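Local coordinates for beta-N-acetylhexosaminidase (Beutenbergia cavernae, PDB 5BU9), which probably hydrolyses terminal non-reducing N-acetyl-D-hexosamine residues of N-acetyl-beta-D-hexosaminides, as a member of glycosyl hydrolase family 3, at residues 24-27 / 28-31; 302-305 / 306-309; 56-59 / 60-64. All coordinates share one frame; numbering follows the deposited sequence.

Contact 1 (24-27 / 28-31); sequences AEQV and TLDA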
loop_
_atom_site.group_PDB
_atom_site.type_symbol
_atom_site.label_atom_id
_atom_site.label_comp_id
_atom_site.label_asym_id
_atom_site.label_seq_id
_atom_site.Cartn_x
_atom_site.Cartn_y
_atom_site.Cartn_z
ATOM N N ALA A 24 18.227 -8.054 -3.916
ATOM C CA ALA A 24 17.358 -9.093 -3.380
ATOM C C ALA A 24 17.945 -9.578 -2.048
ATOM O O ALA A 24 18.759 -10.486 -2.015
ATOM C CB ALA A 24 17.218 -10.241 -4.347
ATOM N N GLU A 25 17.502 -8.975 -0.953
ATOM C CA GLU A 25 18.047 -9.247 0.365
ATOM C C GLU A 25 17.688 -10.657 0.833
ATOM O O GLU A 25 16.576 -11.135 0.604
ATOM C CB GLU A 25 17.532 -8.197 1.356
ATOM C CG GLU A 25 18.127 -6.792 1.138
ATOM C CD GLU A 25 17.858 -5.863 2.321
ATOM O OE1 GLU A 25 16.804 -5.190 2.316
ATOM O OE2 GLU A 25 18.682 -5.844 3.266
ATOM N N GLN A 26 18.627 -11.312 1.502
ATOM C CA GLN A 26 18.424 -12.671 1.988
ATOM C C GLN A 26 17.217 -12.776 2.934
ATOM O O GLN A 26 16.468 -13.751 2.854
ATOM C CB GLN A 26 19.706 -13.193 2.659
ATOM C CG GLN A 26 19.683 -14.703 2.995
ATOM C CD GLN A 26 19.435 -15.568 1.762
ATOM O OE1 GLN A 26 20.054 -15.365 0.724
ATOM N NE2 GLN A 26 18.509 -16.522 1.872
ATOM N N VAL A 27 16.986 -11.761 3.771
ATOM C CA VAL A 27 15.826 -11.753 4.692
ATOM C C VAL A 27 14.496 -11.859 3.928
ATOM O O VAL A 27 13.558 -12.551 4.365
ATOM C CB VAL A 27 15.823 -10.479 5.633
ATOM C CG1 VAL A 27 15.774 -9.168 4.824
ATOM C CG2 VAL A 27 14.650 -10.531 6.647
ATOM N N THR A 28 14.411 -11.165 2.801
ATOM C CA THR A 28 13.212 -11.187 1.955
ATOM C C THR A 28 13.040 -12.529 1.242
ATOM O O THR A 28 11.957 -13.085 1.191
ATOM C CB THR A 28 13.288 -10.080 0.925
ATOM O OG1 THR A 28 13.619 -8.879 1.617
ATOM C CG2 THR A 28 11.952 -9.901 0.205
ATOM N N LEU A 29 14.131 -13.035 0.688
ATOM C CA LEU A 29 14.146 -14.339 0.067
ATOM C C LEU A 29 13.755 -15.430 1.079
ATOM O O LEU A 29 12.996 -16.318 0.763
ATOM C CB LEU A 29 15.536 -14.618 -0.528
ATOM C CG LEU A 29 15.961 -13.773 -1.736
ATOM C CD1 LEU A 29 17.378 -14.145 -2.163
ATOM C CD2 LEU A 29 15.013 -13.967 -2.910
ATOM N N ASP A 30 14.290 -15.364 2.291
ATOM C CA ASP A 30 13.865 -16.280 3.331
ATOM C C ASP A 30 12.385 -16.108 3.672
ATOM O O ASP A 30 11.705 -17.085 3.956
ATOM C CB ASP A 30 14.677 -16.084 4.619
ATOM C CG ASP A 30 16.176 -16.465 4.462
ATOM O OD1 ASP A 30 16.534 -17.224 3.522
ATOM O OD2 ASP A 30 16.978 -15.984 5.304
ATOM N N ALA A 31 11.898 -14.873 3.694
ATOM C CA ALA A 31 10.491 -14.617 4.040
ATOM C C ALA A 31 9.598 -15.338 3.039
ATOM O O ALA A 31 8.642 -15.970 3.446
ATOM C CB ALA A 31 10.186 -13.145 4.062
#
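The Gln26 amide and the Asp30 carboxylate meet one helical turn apart, with their planes 54° from each other. Gln26 NE2 donates to Asp30 OD1 over 2.7 Å and comes from above the carboxylate plane, 43° out of it, whereas OD1 lies almost in the plane of the amide. The other end of that amide, OE1, reaches Leu29 CD1 at 4.1 Å. Against the carboxylate sits backbone as well: Asp30 CG is 3.2 Å from Gln26 O. Gln26 gets there because its CG stands anti to the backbone N (chi1 -170°) and the chain then bends at chi2, carrying the amide along the helix surface. Both residues are exposed, which suits polar groups, and an acid this close to the start of a helix is probably favoured by the helix dipole.

Glu25 holds the N-cap position. Its O takes Leu29 N at 3.1 Å, nearly straight, and a weak bond from Thr28 N; its carboxylate turns instead to Asp20 N. Gln26 O then accepts Asp30 N at 2.8 Å, so the alpha-helical ladder runs from the first turn. Leu29 CD1 closes over Ala24 CB at 4.5 Å, and Leu60 of the neighbouring helix packs on both residues. Thr28, buried, gives its hydroxyl to Gly18 O of strand 15-20. A solvent-facing i to i+4 pair of polar side chains, with Thr28 and Ala31 packed on strand 15-20 on the inner face, is what an amphipathic helix of a beta-alpha-beta unit displays, here strand 15-20, helix 26-35 and strand 39-43 of the TIM-barrel fold.

Contact 2 (302-305 / 306-309); sequences PSIA and AEMV
Ile304 lies against both Glu307 and Met308, the latter present as selenomethionine. The isoleucine holds CG1 in the crowded position between its backbone N and carbonyl carbon (chi1 58°), and from there CG1 meets Met308 SE at 4.0 Å. Met308 sends CG past Ile304 O at 3.2 Å, then bends at chi3, where its long, flexible chain fits among Val296, Val298, Ala285 and Phe15.

Glu307 also places CG between its backbone N and carbonyl carbon (chi1 83°), after which the chain runs extended back over the preceding turn. This brings OE2 to 4.0 Å from Ile304 CG2 and within 2.8 Å of water 2, which donates to it. The same water donates to Ser303 O and accepts from Glu307 N, while water 1 links Pro302 O to Ala306 N; the two waters fill bonds that a regular alpha-helix would make directly. Direct bonding takes over with Met308 N on Ile304 O. Val309 N follows on Ala305 O at 2.9 Å, shorter and straighter. Ala305 is small enough to lie buried against Val17 and Val298. A 3-10 turn led by proline thus runs into helix 305-318, the helix that follows barrel strand 296-298 in this TIM-barrel fold.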
loop_
_atom_site.group_PDB
_atom_site.type_symbol
_atom_site.label_atom_id
_atom_site.label_comp_id
_atom_site.label_asym_id
_atom_site.label_seq_id
_atom_site.Cartn_x
_atom_site.Cartn_y
_atom_site.Cartn_z
ATOM N N PRO A 302 12.172 -5.456 7.409
ATOM C CA PRO A 302 11.669 -6.790 7.057
ATOM C C PRO A 302 12.099 -7.867 8.070
ATOM O O PRO A 302 11.591 -8.979 8.015
ATOM C CB PRO A 302 12.261 -7.050 5.666
ATOM C CG PRO A 302 13.472 -6.098 5.557
ATOM C CD PRO A 302 13.202 -4.934 6.484
ATOM N N SER A 303 12.966 -7.546 9.024
ATOM C CA SER A 303 13.442 -8.593 9.940
ATOM C C SER A 303 12.342 -9.130 10.827
ATOM O O SER A 303 12.499 -10.205 11.385
ATOM C CB SER A 303 14.607 -8.114 10.830
ATOM O OG SER A 303 14.144 -7.213 11.824
ATOM N N ILE A 304 11.233 -8.402 10.972
ATOM C CA ILE A 304 10.161 -8.884 11.853
ATOM C C ILE A 304 9.030 -9.585 11.088
ATOM O O ILE A 304 8.065 -10.015 11.681
ATOM C CB ILE A 304 9.596 -7.747 12.704
ATOM C CG1 ILE A 304 9.057 -6.635 11.809
ATOM C CG2 ILE A 304 10.683 -7.240 13.714
ATOM C CD1 ILE A 304 8.498 -5.491 12.571
ATOM N N ALA A 305 9.147 -9.712 9.771
ATOM C CA ALA A 305 8.098 -10.365 9.013
ATOM C C ALA A 305 7.900 -11.821 9.469
ATOM O O ALA A 305 6.776 -12.271 9.612
ATOM C CB ALA A 305 8.407 -10.312 7.522
ATOM N N ALA A 306 8.989 -12.556 9.682
ATOM C CA ALA A 306 8.903 -13.979 10.028
ATOM C C ALA A 306 8.045 -14.206 11.259
ATOM O O ALA A 306 7.143 -15.049 11.240
ATOM C CB ALA A 306 10.329 -14.588 10.255
ATOM N N GLU A 307 8.325 -13.472 12.337
ATOM C CA GLU A 307 7.568 -13.695 13.572
ATOM C C GLU A 307 6.094 -13.224 13.456
ATOM O O GLU A 307 5.226 -13.755 14.150
ATOM C CB GLU A 307 8.249 -13.010 14.742
ATOM C CG GLU A 307 7.896 -11.531 14.864
ATOM C CD GLU A 307 8.931 -10.770 15.669
ATOM O OE1 GLU A 307 8.570 -10.139 16.696
ATOM O OE2 GLU A 307 10.112 -10.837 15.266
HETATM N N MSE A 308 5.812 -12.252 12.576
HETATM C CA MSE A 308 4.435 -11.806 12.382
HETATM C C MSE A 308 3.653 -12.872 11.659
HETATM O O MSE A 308 2.512 -13.184 12.004
HETATM C CB MSE A 308 4.380 -10.504 11.590
HETATM C CG MSE A 308 4.989 -9.355 12.343
HETATM SE SE MSE A 308 5.270 -7.761 11.226
HETATM C CE MSE A 308 3.472 -7.290 10.904
ATOM N N VAL A 309 4.269 -13.422 10.624
ATOM C CA VAL A 309 3.643 -14.511 9.876
ATOM C C VAL A 309 3.344 -15.653 10.833
ATOM O O VAL A 309 2.240 -16.203 10.810
ATOM C CB VAL A 309 4.528 -14.981 8.700
ATOM C CG1 VAL A 309 4.009 -16.295 8.128
ATOM C CG2 VAL A 309 4.551 -13.901 7.612
HETATM O O HOH W 1 11.668 -11.923 8.655
HETATM O O HOH W 2 10.877 -12.113 12.943
#

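Contact 3 (56-59 / 60-64); sequences VVEQ and LTAAV
Val57 O is approached by two atoms of Thr61: the backbone N, which donates at 2.8 Å, and the hydroxyl OG1, at 3.3 Å. The hydroxyl stands about as near to Glu58 O, 3.2 Å away, so it sits between two successive carbonyls near the end of the helix. With chi1 at 54°, OG1 points back to that pair and CG2 is turned onto Val57 CG1 at 4.0 Å, giving the threonine a polar and an apolar branch at once. Glu58 O also accepts Ala62 N at 2.9 Å, and Ala62 CB packs beside this oxygen at 3.3 Å; a small methyl is suited to such a close approach. A valine in place of Thr61 has no hydroxyl, and whichever of Val57 O and Glu58 O it serves would probably lose that polar partner near the helix end.

Elsewhere on the helix Leu60 N bonds to Val56 O, and Leu60 CD1 comes to 4.4 Å from Val56 CG1. The buried Leu60 packs on Val40 and Leu42 of strand 39-43. A type I turn from Thr61 to Val64 carries the chain on. The chemistry implies a polar side around Thr61 and Glu58 and an apolar side carried by Leu60; one hydroxyl proton lies within reach of two carbonyls, each already accepting a backbone N-H, so it can only supplement those bonds.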
loop_
_atom_site.group_PDB
_atom_site.type_symbol
_atom_site.label_atom_id
_atom_site.label_comp_id
_atom_site.label_asym_id
_atom_site.label_seq_id
_atom_site.Cartn_x
_atom_site.Cartn_y
_atom_site.Cartn_z
ATOM N N VAL A 56 17.008 -7.686 -9.885
ATOM C CA VAL A 56 16.602 -7.840 -8.497
ATOM C C VAL A 56 15.274 -8.580 -8.409
ATOM O O VAL A 56 15.144 -9.558 -7.679
ATOM C CB VAL A 56 16.504 -6.474 -7.807
ATOM C CG1 VAL A 56 15.796 -6.615 -6.472
ATOM C CG2 VAL A 56 17.922 -5.839 -7.669
ATOM N N VAL A 57 14.284 -8.102 -9.156
ATOM C CA VAL A 57 12.976 -8.705 -9.140
ATOM C C VAL A 57 13.058 -10.161 -9.600
ATOM O O VAL A 57 12.414 -11.039 -9.019
ATOM C CB VAL A 57 12.015 -7.909 -9.990
ATOM C CG1 VAL A 57 10.649 -8.627 -10.083
ATOM C CG2 VAL A 57 11.851 -6.517 -9.385
ATOM N N GLU A 58 13.869 -10.424 -10.618
ATOM C CA GLU A 58 14.008 -11.788 -11.127
ATOM C C GLU A 58 14.441 -12.747 -10.001
ATOM O O GLU A 58 13.937 -13.859 -9.915
ATOM C CB GLU A 58 14.993 -11.827 -12.323
ATOM C CG GLU A 58 16.045 -12.967 -12.326
ATOM C CD GLU A 58 15.452 -14.380 -12.467
ATOM O OE1 GLU A 58 14.245 -14.514 -12.799
ATOM O OE2 GLU A 58 16.199 -15.361 -12.222
ATOM N N GLN A 59 15.354 -12.318 -9.132
ATOM C CA GLN A 59 15.791 -13.147 -8.013
ATOM C C GLN A 59 14.667 -13.440 -7.024
ATOM O O GLN A 59 14.601 -14.523 -6.418
ATOM C CB GLN A 59 16.930 -12.475 -7.265
ATOM C CG GLN A 59 18.139 -12.137 -8.087
ATOM C CD GLN A 59 19.260 -11.579 -7.220
ATOM O OE1 GLN A 59 19.725 -12.239 -6.279
ATOM N NE2 GLN A 59 19.685 -10.355 -7.520
ATOM N N LEU A 60 13.803 -12.449 -6.841
ATOM C CA LEU A 60 12.693 -12.572 -5.910
ATOM C C LEU A 60 11.662 -13.516 -6.520
ATOM O O LEU A 60 11.158 -14.401 -5.843
ATOM C CB LEU A 60 12.081 -11.200 -5.582
ATOM C CG LEU A 60 13.021 -10.133 -4.953
ATOM C CD1 LEU A 60 12.357 -8.761 -4.878
ATOM C CD2 LEU A 60 13.415 -10.562 -3.570
ATOM N N THR A 61 11.354 -13.345 -7.805
ATOM C CA THR A 61 10.283 -14.140 -8.386
ATOM C C THR A 61 10.787 -15.570 -8.544
ATOM O O THR A 61 10.005 -16.504 -8.591
ATOM C CB THR A 61 9.777 -13.581 -9.748
ATOM O OG1 THR A 61 10.870 -13.415 -10.648
ATOM C CG2 THR A 61 9.097 -12.241 -9.558
ATOM N N ALA A 62 12.105 -15.738 -8.580
ATOM C CA ALA A 62 12.682 -17.075 -8.700
ATOM C C ALA A 62 12.456 -17.886 -7.417
ATOM O O ALA A 62 12.647 -19.091 -7.397
ATOM C CB ALA A 62 14.159 -16.989 -9.023
ATOM N N ALA A 63 12.051 -17.223 -6.343
ATOM C CA ALA A 63 11.815 -17.925 -5.100
ATOM C C ALA A 63 10.393 -18.441 -5.052
ATOM O O ALA A 63 10.055 -19.186 -4.144
ATOM C CB ALA A 63 12.095 -17.019 -3.902
ATOM N N VAL A 64 9.549 -18.061 -6.011
ATOM C CA VAL A 64 8.206 -18.634 -6.000
ATOM C C VAL A 64 8.354 -20.014 -6.589
ATOM O O VAL A 64 8.957 -20.204 -7.642
ATOM C CB VAL A 64 7.082 -17.780 -6.727
ATOM C CG1 VAL A 64 7.294 -16.282 -6.600
ATOM C CG2 VAL A 64 6.812 -18.193 -8.149
#

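How the contacts relate
Following the chain, contact 1 comes first at the start of helix 26-35, contact 3 next near the end of helix 50-61, and contact 2 last where helix 305-318 begins. Each is a continuous run of eight or nine residues at or near a helix end and closes no long loop; the three are in series, neither nested nor crossed. Helix 26-35 stands in the middle. Leu29 CD2 meets Leu60 CD2 of contact 3 at 3.8 Å, and Val27 CG2 reaches Pro302 O of contact 2 at 3.7 Å. Contacts 2 and 3 do not touch, their nearest atoms being about 10 Å apart. Through these touches the start of helix 305-318 is linked by way of helix 26-35 to helix 50-61, side by side on the outside of the barrel.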